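Side-chain contacts in tryptophan halogenase superfamily (Brevundimonas sp. BAL3, PDB 6FRL), which is a flavin-dependent halogenase that prefers bromination over chlorination: residues L30-R35 against R177-A182; A250-Q255 against L298-A303. All coordinates share one frame; numbering follows the deposited sequence.

In the fold
The two contacts lie in separate parts of the chain, their centres 38 Å apart and their nearest atoms about 19 Å, and they share no helix or strand. Interaction 1 joins two helices at a partly buried, partly solvent-facing place beside the six-stranded mixed sheet, near its parallel strand 40-45; its chemistry is largely polar, with an arginine and an amide beside a tyrosine hydroxyl and a water over the ring, next to a small apolar patch. Interaction 2 is a buried contact between a strand of the large mixed sheet and the start of a helix, where a tyrosine ring edge meets an alanine methyl. In both, a tyrosine spans the contact; its hydroxyl meets an amide and a guanidinium in interaction 1 and a carboxylate side chain in interaction 2.

Interaction 1: residues L30-R35 against R177-A182; sequences LVQHFR and RAYAEA
A helix-helix contact at the edge of the probable Rossmann-type, flavin-binding fold, partly buried, joins the end of helix 20-33 to helix 169-182 through Y179, V31 and the polar pair Q32 and R35. Strand 13-17, a GxGxxG pattern that runs into the first turn of helix 20-33, and that helix are consistent with the first beta-alpha unit of a dinucleotide-binding fold. On the inner side V31 leans on the backbone of A180, its CG2 lying 3.7 Å from A180 O, with the CB of A180 beyond; I41 of strand 40-45 and C185 back the valine. On the more open side Y179, with CG anti to its backbone N (chi1 -179°), reaches across to helix 20-33 and brings its hydroxyl up to the paired ends of Q32 and R35, while the same OH is hydrogen-bonded to L69 O. Q32 OE1 approaches near the ring plane, 3.1 Å from Y179 OH, whereas the guanidinium of R35 stands almost perpendicular to the ring, the planes 82° apart, and puts NH2 2.9 Å from that oxygen. R35 grips Q32 side-on: NE and NH2 both donate to OE1; NE, 2.9 Å from OE1, lies nearly along the amide C=O axis, and the NH2 bond arrives from above the carbonyl plane. The amide is held at its other end as well, since NE2 bonds to Q68 O. Replacing Q32 with an alanine would probably leave the R35 guanidinium without the oxygen that fixes its rotation, and Q68 O without its amide donor. A water ties the two segments together over the centre of one face of the Y179 ring, accepting from R35 NH2 and donating to Y179 O at 2.6 Å.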
loop_
_atom_site.group_PDB
_atom_site.type_symbol
_atom_site.label_atom_id
_atom_site.label_comp_id
_atom_site.label_asym_id
_atom_site.label_seq_id
_atom_site.Cartn_x
_atom_site.Cartn_y
_atom_site.Cartn_z
ATOM N N LEU B 30 -16.496 -19.114 -4.861
ATOM C CA LEU B 30 -17.116 -18.845 -6.160
ATOM C C LEU B 30 -18.652 -19.064 -6.152
ATOM O O LEU B 30 -19.391 -18.313 -6.814
ATOM C CB LEU B 30 -16.440 -19.673 -7.266
ATOM C CG LEU B 30 -14.959 -19.380 -7.509
ATOM C CD1 LEU B 30 -14.410 -20.211 -8.660
ATOM C CD2 LEU B 30 -14.733 -17.883 -7.762
ATOM N N VAL B 31 -19.131 -20.059 -5.404
ATOM C CA VAL B 31 -20.581 -20.241 -5.220
ATOM C C VAL B 31 -21.223 -18.975 -4.644
ATOM O O VAL B 31 -22.175 -18.465 -5.219
ATOM C CB VAL B 31 -20.902 -21.533 -4.397
ATOM C CG1 VAL B 31 -22.268 -21.496 -3.730
ATOM C CG2 VAL B 31 -20.823 -22.767 -5.305
ATOM N N GLN B 32 -20.674 -18.433 -3.556
ATOM C CA GLN B 32 -21.240 -17.202 -2.950
ATOM C C GLN B 32 -21.160 -15.982 -3.888
ATOM O O GLN B 32 -22.077 -15.197 -3.973
ATOM C CB GLN B 32 -20.515 -16.832 -1.644
ATOM C CG GLN B 32 -20.963 -15.505 -1.004
ATOM C CD GLN B 32 -22.168 -15.658 -0.132
ATOM O OE1 GLN B 32 -23.151 -16.318 -0.505
ATOM N NE2 GLN B 32 -22.112 -15.062 1.061
ATOM N N HIS B 33 -20.017 -15.823 -4.535
ATOM C CA HIS B 33 -19.749 -14.644 -5.336
ATOM C C HIS B 33 -20.599 -14.601 -6.619
ATOM O O HIS B 33 -20.975 -13.551 -7.056
ATOM C CB HIS B 33 -18.272 -14.633 -5.668
ATOM C CG HIS B 33 -17.794 -13.370 -6.285
ATOM N ND1 HIS B 33 -17.149 -13.326 -7.512
ATOM C CD2 HIS B 33 -17.808 -12.107 -5.815
ATOM C CE1 HIS B 33 -16.795 -12.080 -7.766
ATOM N NE2 HIS B 33 -17.191 -11.321 -6.756
ATOM N N PHE B 34 -20.872 -15.764 -7.203
ATOM C CA PHE B 34 -21.680 -15.907 -8.406
ATOM C C PHE B 34 -22.999 -16.664 -8.096
ATOM O O PHE B 34 -23.484 -17.426 -8.957
ATOM C CB PHE B 34 -20.891 -16.728 -9.457
ATOM C CG PHE B 34 -19.691 -16.035 -10.039
ATOM C CD1 PHE B 34 -19.851 -15.000 -10.948
ATOM C CD2 PHE B 34 -18.399 -16.462 -9.747
ATOM C CE1 PHE B 34 -18.741 -14.380 -11.533
ATOM C CE2 PHE B 34 -17.284 -15.823 -10.311
ATOM C CZ PHE B 34 -17.453 -14.772 -11.189
ATOM N N ARG B 35 -23.590 -16.446 -6.907
ATOM C CA ARG B 35 -24.722 -17.273 -6.407
ATOM C C ARG B 35 -25.924 -17.385 -7.362
ATOM O O ARG B 35 -26.360 -18.494 -7.675
ATOM C CB ARG B 35 -25.202 -16.810 -5.011
ATOM C CG ARG B 35 -26.075 -17.855 -4.278
ATOM C CD ARG B 35 -26.276 -17.469 -2.807
ATOM N NE ARG B 35 -25.206 -17.867 -1.891
ATOM C CZ ARG B 35 -24.997 -19.108 -1.457
ATOM N NH1 ARG B 35 -25.752 -20.119 -1.853
ATOM N NH2 ARG B 35 -24.010 -19.371 -0.619
ATOM N N ARG B 177 -17.536 -27.906 1.628
ATOM C CA ARG B 177 -18.216 -28.790 0.644
ATOM C C ARG B 177 -19.739 -28.781 0.784
ATOM O O ARG B 177 -20.457 -28.636 -0.202
ATOM C CB ARG B 177 -17.726 -30.229 0.745
ATOM C CG ARG B 177 -18.570 -31.209 -0.053
ATOM C CD ARG B 177 -18.041 -32.628 -0.030
ATOM N NE ARG B 177 -19.072 -33.538 -0.553
ATOM C CZ ARG B 177 -19.007 -34.878 -0.528
ATOM N NH1 ARG B 177 -17.970 -35.508 0.010
ATOM N NH2 ARG B 177 -19.990 -35.593 -1.062
ATOM N N ALA B 178 -20.229 -28.951 2.001
ATOM C CA ALA B 178 -21.668 -28.904 2.251
ATOM C C ALA B 178 -22.218 -27.510 1.923
ATOM O O ALA B 178 -23.303 -27.408 1.338
ATOM C CB ALA B 178 -21.981 -29.300 3.680
ATOM N N TYR B 179 -21.466 -26.451 2.247
ATOM C CA TYR B 179 -21.837 -25.083 1.844
ATOM C C TYR B 179 -21.899 -24.906 0.335
ATOM O O TYR B 179 -22.815 -24.266 -0.175
ATOM C CB TYR B 179 -20.851 -24.047 2.426
ATOM C CG TYR B 179 -21.136 -22.597 2.094
ATOM C CD1 TYR B 179 -20.683 -22.021 0.907
ATOM C CD2 TYR B 179 -21.827 -21.798 2.994
ATOM C CE1 TYR B 179 -20.938 -20.683 0.609
ATOM C CE2 TYR B 179 -22.100 -20.460 2.711
ATOM C CZ TYR B 179 -21.643 -19.898 1.518
ATOM O OH TYR B 179 -21.882 -18.574 1.253
ATOM N N ALA B 180 -20.915 -25.435 -0.371
ATOM C CA ALA B 180 -20.829 -25.232 -1.803
ATOM C C ALA B 180 -21.951 -25.984 -2.553
ATOM O O ALA B 180 -22.594 -25.404 -3.470
ATOM C CB ALA B 180 -19.456 -25.625 -2.317
ATOM N N GLU B 181 -22.197 -27.233 -2.139
ATOM C CA GLU B 181 -23.241 -28.091 -2.709
ATOM C C GLU B 181 -24.641 -27.526 -2.522
ATOM O O GLU B 181 -25.475 -27.643 -3.403
ATOM C CB GLU B 181 -23.165 -29.508 -2.105
ATOM C CG GLU B 181 -22.133 -30.400 -2.783
ATOM C CD GLU B 181 -21.990 -31.743 -2.106
ATOM O OE1 GLU B 181 -22.625 -31.946 -1.042
ATOM O OE2 GLU B 181 -21.192 -32.572 -2.600
ATOM N N ALA B 182 -24.909 -26.889 -1.385
ATOM C CA ALA B 182 -26.223 -26.274 -1.172
ATOM C C ALA B 182 -26.475 -25.087 -2.087
ATOM O O ALA B 182 -27.623 -24.712 -2.295
ATOM C CB ALA B 182 -26.396 -25.854 0.283
HETATM O O HOH W 1 -24.390 -22.210 -0.006
#

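Interaction 2: residues A250-Q255 against L298-A303; sequences AAYAVQ and LSDDQA
The Y252 ring meets helix 300-307 with its edge: A303 CB lies near the ring plane, 4.1 Å from CE2 and equally near CD2, and the hydroxyl end reaches D300, whose carboxylate is turned 82° from the ring. Around this contact the ring also touches F293 of strand 286-293, P319 and R321 of strand 314-323, and L304 and L307 of the same helix. The motif is a helix packed on a mixed beta-sheet: strand 250-257 runs between antiparallel neighbours 286-293 and 314-323, and the helix follows strand 286-293 after a short loop. A chi1 of -85°, which sets CG opposite the carbonyl carbon, carries the Y252 ring off the sheet toward the first turn of the helix. There the phenol oxygen comes against the D300 side chain, with CB and CG each 3.3 Å from OH; OD2 is equally close. The other carboxylate oxygen, OD1, forms a salt bridge with R321 NE, so the acid also links the helix start to strand 314-323. The helix itself opens with a capping box, which probably helps hold the turn carrying D300 and A303. S299 is its N-cap: S299 N donates to Q302 OE1 at 3.2 Å, from above the amide plane, and S299 OG in return accepts from Q302 N at 3.1 Å.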
loop_
_atom_site.group_PDB
_atom_site.type_symbol
_atom_site.label_atom_id
_atom_site.label_comp_id
_atom_site.label_asym_id
_atom_site.label_seq_id
_atom_site.Cartn_x
_atom_site.Cartn_y
_atom_site.Cartn_z
ATOM N N ALA B 250 12.577 -31.752 4.105
ATOM C CA ALA B 250 11.733 -32.887 4.462
ATOM C C ALA B 250 10.932 -32.573 5.715
ATOM O O ALA B 250 11.256 -31.615 6.443
ATOM C CB ALA B 250 12.589 -34.109 4.714
ATOM N N ALA B 251 9.901 -33.380 5.972
ATOM C CA ALA B 251 9.129 -33.236 7.185
ATOM C C ALA B 251 8.403 -34.516 7.608
ATOM O O ALA B 251 7.984 -35.312 6.762
ATOM C CB ALA B 251 8.117 -32.113 7.019
ATOM N N TYR B 252 8.242 -34.680 8.922
ATOM C CA TYR B 252 7.409 -35.714 9.500
ATOM C C TYR B 252 6.218 -35.067 10.229
ATOM O O TYR B 252 6.382 -34.082 10.945
ATOM C CB TYR B 252 8.215 -36.539 10.497
ATOM C CG TYR B 252 9.028 -37.674 9.897
ATOM C CD1 TYR B 252 8.409 -38.803 9.393
ATOM C CD2 TYR B 252 10.422 -37.638 9.901
ATOM C CE1 TYR B 252 9.144 -39.848 8.887
ATOM C CE2 TYR B 252 11.171 -38.681 9.400
ATOM C CZ TYR B 252 10.532 -39.784 8.883
ATOM O OH TYR B 252 11.274 -40.832 8.349
ATOM N N ALA B 253 5.018 -35.615 10.052
ATOM C CA ALA B 253 3.844 -35.141 10.795
ATOM C C ALA B 253 3.151 -36.319 11.455
ATOM O O ALA B 253 3.159 -37.439 10.912
ATOM C CB ALA B 253 2.872 -34.419 9.876
ATOM N N VAL B 254 2.544 -36.057 12.606
ATOM C CA VAL B 254 1.830 -37.066 13.334
ATOM C C VAL B 254 0.793 -36.384 14.241
ATOM O O VAL B 254 1.129 -35.405 14.954
ATOM C CB VAL B 254 2.809 -37.961 14.142
ATOM C CG1 VAL B 254 3.603 -37.156 15.161
ATOM C CG2 VAL B 254 2.081 -39.104 14.856
ATOM N N GLN B 255 -0.456 -36.884 14.179
ATOM C CA GLN B 255 -1.512 -36.427 15.070
ATOM C C GLN B 255 -1.340 -37.095 16.433
ATOM O O GLN B 255 -0.980 -38.268 16.514
ATOM C CB GLN B 255 -2.927 -36.724 14.520
ATOM C CG GLN B 255 -3.369 -35.934 13.304
ATOM C CD GLN B 255 -3.644 -34.459 13.596
ATOM O OE1 GLN B 255 -2.801 -33.603 13.279
ATOM N NE2 GLN B 255 -4.820 -34.149 14.166
ATOM N N LEU B 298 20.435 -34.864 8.990
ATOM C CA LEU B 298 19.728 -35.839 9.815
ATOM C C LEU B 298 19.262 -37.051 8.993
ATOM O O LEU B 298 18.681 -36.923 7.915
ATOM C CB LEU B 298 18.508 -35.213 10.506
ATOM C CG LEU B 298 18.595 -34.350 11.772
ATOM C CD1 LEU B 298 17.181 -33.879 12.139
ATOM C CD2 LEU B 298 19.228 -35.057 12.946
ATOM N N SER B 299 19.517 -38.229 9.549
ATOM C CA SER B 299 18.869 -39.451 9.118
ATOM C C SER B 299 17.397 -39.427 9.536
ATOM O O SER B 299 16.972 -38.604 10.372
ATOM C CB SER B 299 19.543 -40.646 9.787
ATOM O OG SER B 299 19.403 -40.558 11.205
ATOM N N ASP B 300 16.633 -40.360 8.977
ATOM C CA ASP B 300 15.239 -40.534 9.364
ATOM C C ASP B 300 15.080 -40.928 10.843
ATOM O O ASP B 300 14.226 -40.356 11.528
ATOM C CB ASP B 300 14.540 -41.526 8.425
ATOM C CG ASP B 300 14.264 -40.937 7.051
ATOM O OD1 ASP B 300 14.603 -39.765 6.780
ATOM O OD2 ASP B 300 13.691 -41.649 6.222
ATOM N N ASP B 301 15.904 -41.854 11.344
ATOM C CA ASP B 301 15.830 -42.246 12.769
ATOM C C ASP B 301 16.238 -41.122 13.726
ATOM O O ASP B 301 15.660 -41.008 14.814
ATOM C CB ASP B 301 16.666 -43.511 13.066
ATOM C CG ASP B 301 16.174 -44.741 12.315
ATOM O OD1 ASP B 301 14.956 -44.864 12.037
ATOM O OD2 ASP B 301 17.032 -45.588 12.007
ATOM N N GLN B 302 17.226 -40.307 13.330
ATOM C CA GLN B 302 17.635 -39.128 14.134
ATOM C C GLN B 302 16.489 -38.093 14.235
ATOM O O GLN B 302 16.227 -37.528 15.319
ATOM C CB GLN B 302 18.938 -38.491 13.595
ATOM C CG GLN B 302 20.230 -39.293 13.872
ATOM C CD GLN B 302 21.446 -38.862 13.030
ATOM O OE1 GLN B 302 21.347 -38.028 12.132
ATOM N NE2 GLN B 302 22.590 -39.440 13.318
ATOM N N ALA B 303 15.790 -37.894 13.112
ATOM C CA ALA B 303 14.609 -37.035 13.049
ATOM C C ALA B 303 13.496 -37.496 13.973
ATOM O O ALA B 303 12.890 -36.700 14.672
ATOM C CB ALA B 303 14.090 -36.957 11.617
#